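Local atomic coordinates of alpha-galactosidase (Umbelopsis vinacea, PDB entry 3A5V), a protein that releases terminal alpha-linked galactose from oligosaccharides and other galactosides by hydrolysis, as a tetrameric, N-glycosylated family 27 glycoside hydrolase. Residues N321-I326 with L387-S393. Sequence-based numbering, arbitrary orientation.
Sequences NTQVVI and LLKFMDS. With NAG (2-acetamido-2-deoxy-beta-D-glucopyranose), chain D; NAG (2-acetamido-2-deoxy-beta-D-glucopyranose), chain B.
Q323 and F390 form a hydrogen-bonded antiparallel pair, as do V325 and L388, so four backbone bonds join 322-326 to 387-390. Q323 N meets F390 O at 3.1 Å; L388 N reaches V325 O at 2.8 Å. Between these pairs V324 faces K389, and V324 CA lies 3.4 Å from L388 O in a CA-H...O contact.

Apolar contacts line both faces. On one, V325 CG2 lies 3.6 Å from F390 CE1. On the other, L387 CD1 touches both V324 CG2, at a tight 3.4 Å, and I326 CG1; in L387, CG stands anti to the backbone N (chi1 171°), which carries the branch across to both. The extended K389 chain passes T322, CE near OG1, and its NZ is hydrogen-bonded to a bound glycol ether, probably from the crystallisation liquor; T322 OG1 is held by A319 O.

Past the strand end, D392 bridges backbone and glycan. Its OD1 accepts S393 N at 2.7 Å on the anti side, while OD2 takes N2 of NAG (chain D) at 3.0 Å, a fairly straight bond (161°). An alanine in place of D392 would probably leave that acetamido N-H and S393 N without their carboxylate acceptor.

These are central strands of the C-terminal beta-sandwich domain: 311-318 flanks 322-329, and 358-362 flanks 384-390. W341 meets the F390 ring edge-to-face, whereas I326 and L387 pack on T259 of helix 251-263, which belongs to the TIM-barrel family region.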
loop_
_atom_site.group_PDB
_atom_site.type_symbol
_atom_site.label_atom_id
_atom_site.label_comp_id
_atom_site.label_asym_id
_atom_site.label_seq_id
_atom_site.Cartn_x
_atom_site.Cartn_y
_atom_site.Cartn_z
ATOM N N ASN A 321 -7.665 22.011 -34.480
ATOM C CA ASN A 321 -7.809 20.654 -34.986
ATOM C C ASN A 321 -6.482 20.017 -35.434
ATOM O O ASN A 321 -6.472 19.146 -36.304
ATOM C CB ASN A 321 -8.856 20.641 -36.121
ATOM C CG ASN A 321 -9.568 19.323 -36.253
ATOM O OD1 ASN A 321 -9.736 18.587 -35.281
ATOM N ND2 ASN A 321 -9.998 19.009 -37.476
ATOM N N THR A 322 -5.360 20.453 -34.866
ATOM C CA THR A 322 -4.078 19.838 -35.205
ATOM C C THR A 322 -3.694 18.827 -34.108
ATOM O O THR A 322 -4.372 18.748 -33.078
ATOM C CB THR A 322 -2.967 20.883 -35.464
ATOM O OG1 THR A 322 -2.747 21.652 -34.276
ATOM C CG2 THR A 322 -3.366 21.838 -36.643
ATOM N N GLN A 323 -2.640 18.045 -34.348
ATOM C CA GLN A 323 -2.262 16.952 -33.431
ATOM C C GLN A 323 -0.766 16.920 -33.262
ATOM O O GLN A 323 -0.028 17.077 -34.242
ATOM C CB GLN A 323 -2.711 15.594 -33.990
ATOM C CG GLN A 323 -2.805 14.425 -32.959
ATOM C CD GLN A 323 -4.063 14.495 -32.089
ATOM O OE1 GLN A 323 -4.911 15.363 -32.276
ATOM N NE2 GLN A 323 -4.167 13.599 -31.119
ATOM N N VAL A 324 -0.306 16.698 -32.035
ATOM C CA VAL A 324 1.119 16.429 -31.834
ATOM C C VAL A 324 1.300 14.908 -31.771
ATOM O O VAL A 324 0.483 14.203 -31.170
ATOM C CB VAL A 324 1.727 17.168 -30.591
ATOM C CG1 VAL A 324 1.124 16.647 -29.274
ATOM C CG2 VAL A 324 3.266 17.024 -30.572
ATOM N N VAL A 325 2.334 14.410 -32.440
ATOM C CA VAL A 325 2.654 12.983 -32.444
ATOM C C VAL A 325 4.135 12.821 -32.171
ATOM O O VAL A 325 4.965 13.493 -32.791
ATOM C CB VAL A 325 2.229 12.274 -33.770
ATOM C CG1 VAL A 325 2.700 10.807 -33.809
ATOM C CG2 VAL A 325 0.697 12.329 -33.926
ATOM N N ILE A 326 4.466 11.948 -31.223
ATOM C CA ILE A 326 5.870 11.668 -30.898
ATOM C C ILE A 326 6.189 10.183 -30.996
ATOM O O ILE A 326 5.551 9.350 -30.328
ATOM C CB ILE A 326 6.249 12.152 -29.468
ATOM C CG1 ILE A 326 5.886 13.633 -29.291
ATOM C CG2 ILE A 326 7.742 11.914 -29.194
ATOM C CD1 ILE A 326 5.515 14.007 -27.897
ATOM N N LEU A 387 9.415 14.420 -33.372
ATOM C CA LEU A 387 8.326 15.246 -32.870
ATOM C C LEU A 387 7.589 15.825 -34.071
ATOM O O LEU A 387 8.171 16.614 -34.845
ATOM C CB LEU A 387 8.875 16.386 -31.987
ATOM C CG LEU A 387 7.861 17.464 -31.568
ATOM C CD1 LEU A 387 6.696 16.862 -30.783
ATOM C CD2 LEU A 387 8.521 18.589 -30.771
ATOM N N LEU A 388 6.320 15.445 -34.218
ATOM C CA LEU A 388 5.556 15.745 -35.421
ATOM C C LEU A 388 4.329 16.556 -35.097
ATOM O O LEU A 388 3.707 16.368 -34.028
ATOM C CB LEU A 388 5.097 14.447 -36.125
ATOM C CG LEU A 388 6.167 13.367 -36.346
ATOM C CD1 LEU A 388 5.519 12.076 -36.878
ATOM C CD2 LEU A 388 7.285 13.871 -37.282
ATOM N N LYS A 389 3.972 17.444 -36.023
ATOM C CA LYS A 389 2.667 18.093 -35.992
ATOM C C LYS A 389 1.860 17.739 -37.239
ATOM O O LYS A 389 2.310 17.959 -38.370
ATOM C CB LYS A 389 2.812 19.617 -35.868
ATOM C CG LYS A 389 1.459 20.348 -35.740
ATOM C CD LYS A 389 1.673 21.854 -35.704
ATOM C CE LYS A 389 0.348 22.616 -35.651
ATOM N NZ LYS A 389 0.631 24.070 -35.586
ATOM N N PHE A 390 0.671 17.187 -37.010
ATOM C CA PHE A 390 -0.286 16.885 -38.076
ATOM C C PHE A 390 -1.144 18.119 -38.260
ATOM O O PHE A 390 -1.731 18.612 -37.289
ATOM C CB PHE A 390 -1.152 15.670 -37.699
ATOM C CG PHE A 390 -0.468 14.334 -37.929
ATOM C CD1 PHE A 390 0.675 13.984 -37.214
ATOM C CD2 PHE A 390 -0.979 13.437 -38.860
ATOM C CE1 PHE A 390 1.332 12.737 -37.436
ATOM C CE2 PHE A 390 -0.359 12.203 -39.089
ATOM C CZ PHE A 390 0.811 11.849 -38.382
ATOM N N MET A 391 -1.206 18.624 -39.493
ATOM C CA MET A 391 -1.828 19.926 -39.761
ATOM C C MET A 391 -3.349 19.848 -39.883
ATOM O O MET A 391 -4.034 20.859 -40.011
ATOM C CB MET A 391 -1.191 20.585 -40.998
ATOM C CG MET A 391 0.308 20.790 -40.872
ATOM S SD MET A 391 0.809 21.872 -39.502
ATOM C CE MET A 391 0.304 23.450 -40.168
ATOM N N ASP A 392 -3.867 18.626 -39.806
ATOM C CA ASP A 392 -5.295 18.382 -39.784
ATOM C C ASP A 392 -5.527 17.071 -39.029
ATOM O O ASP A 392 -4.574 16.400 -38.604
ATOM C CB ASP A 392 -5.859 18.307 -41.218
ATOM C CG ASP A 392 -7.343 18.743 -41.311
ATOM O OD1 ASP A 392 -8.098 18.626 -40.320
ATOM O OD2 ASP A 392 -7.753 19.222 -42.389
ATOM N N SER A 393 -6.797 16.728 -38.857
ATOM C CA SER A 393 -7.213 15.548 -38.111
ATOM C C SER A 393 -7.854 14.529 -39.049
ATOM O O SER A 393 -8.502 14.901 -40.029
ATOM C CB SER A 393 -8.238 15.968 -37.057
ATOM O OG SER A 393 -8.775 14.840 -36.399
HETATM C C1 NAG D . -7.088 19.948 -46.315
HETATM C C2 NAG D . -7.588 21.203 -45.590
HETATM C C3 NAG D . -9.104 21.184 -45.369
HETATM C C4 NAG D . -9.894 20.659 -46.580
HETATM C C5 NAG D . -9.209 19.437 -47.214
HETATM C C6 NAG D . -9.897 18.982 -48.504
HETATM C C7 NAG D . -5.972 22.245 -44.074
HETATM C C8 NAG D . -5.421 22.289 -42.675
HETATM N N2 NAG D . -6.959 21.382 -44.291
HETATM O O3 NAG D . -9.516 22.495 -45.023
HETATM O O4 NAG D . -11.197 20.300 -46.162
HETATM O O5 NAG D . -7.846 19.728 -47.486
HETATM O O6 NAG D . -9.551 19.852 -49.569
HETATM O O7 NAG D . -5.495 22.973 -44.943
HETATM C C1 NAG B . -2.503 17.609 -47.573
HETATM C C2 NAG B . -3.718 17.507 -48.513
HETATM C C3 NAG B . -4.664 18.697 -48.320
HETATM C C4 NAG B . -5.039 18.853 -46.844
HETATM C C5 NAG B . -3.774 18.835 -45.966
HETATM C C6 NAG B . -4.137 18.876 -44.479
HETATM C C7 NAG B . -3.736 16.435 -50.702
HETATM C C8 NAG B . -3.079 16.321 -52.052
HETATM N N2 NAG B . -3.302 17.410 -49.905
HETATM O O3 NAG B . -5.834 18.522 -49.089
HETATM O O4 NAG B . -5.691 20.093 -46.646
HETATM O O5 NAG B . -2.992 17.697 -46.243
HETATM O O6 NAG B . -2.978 19.017 -43.693
HETATM O O7 NAG B . -4.651 15.660 -50.387
#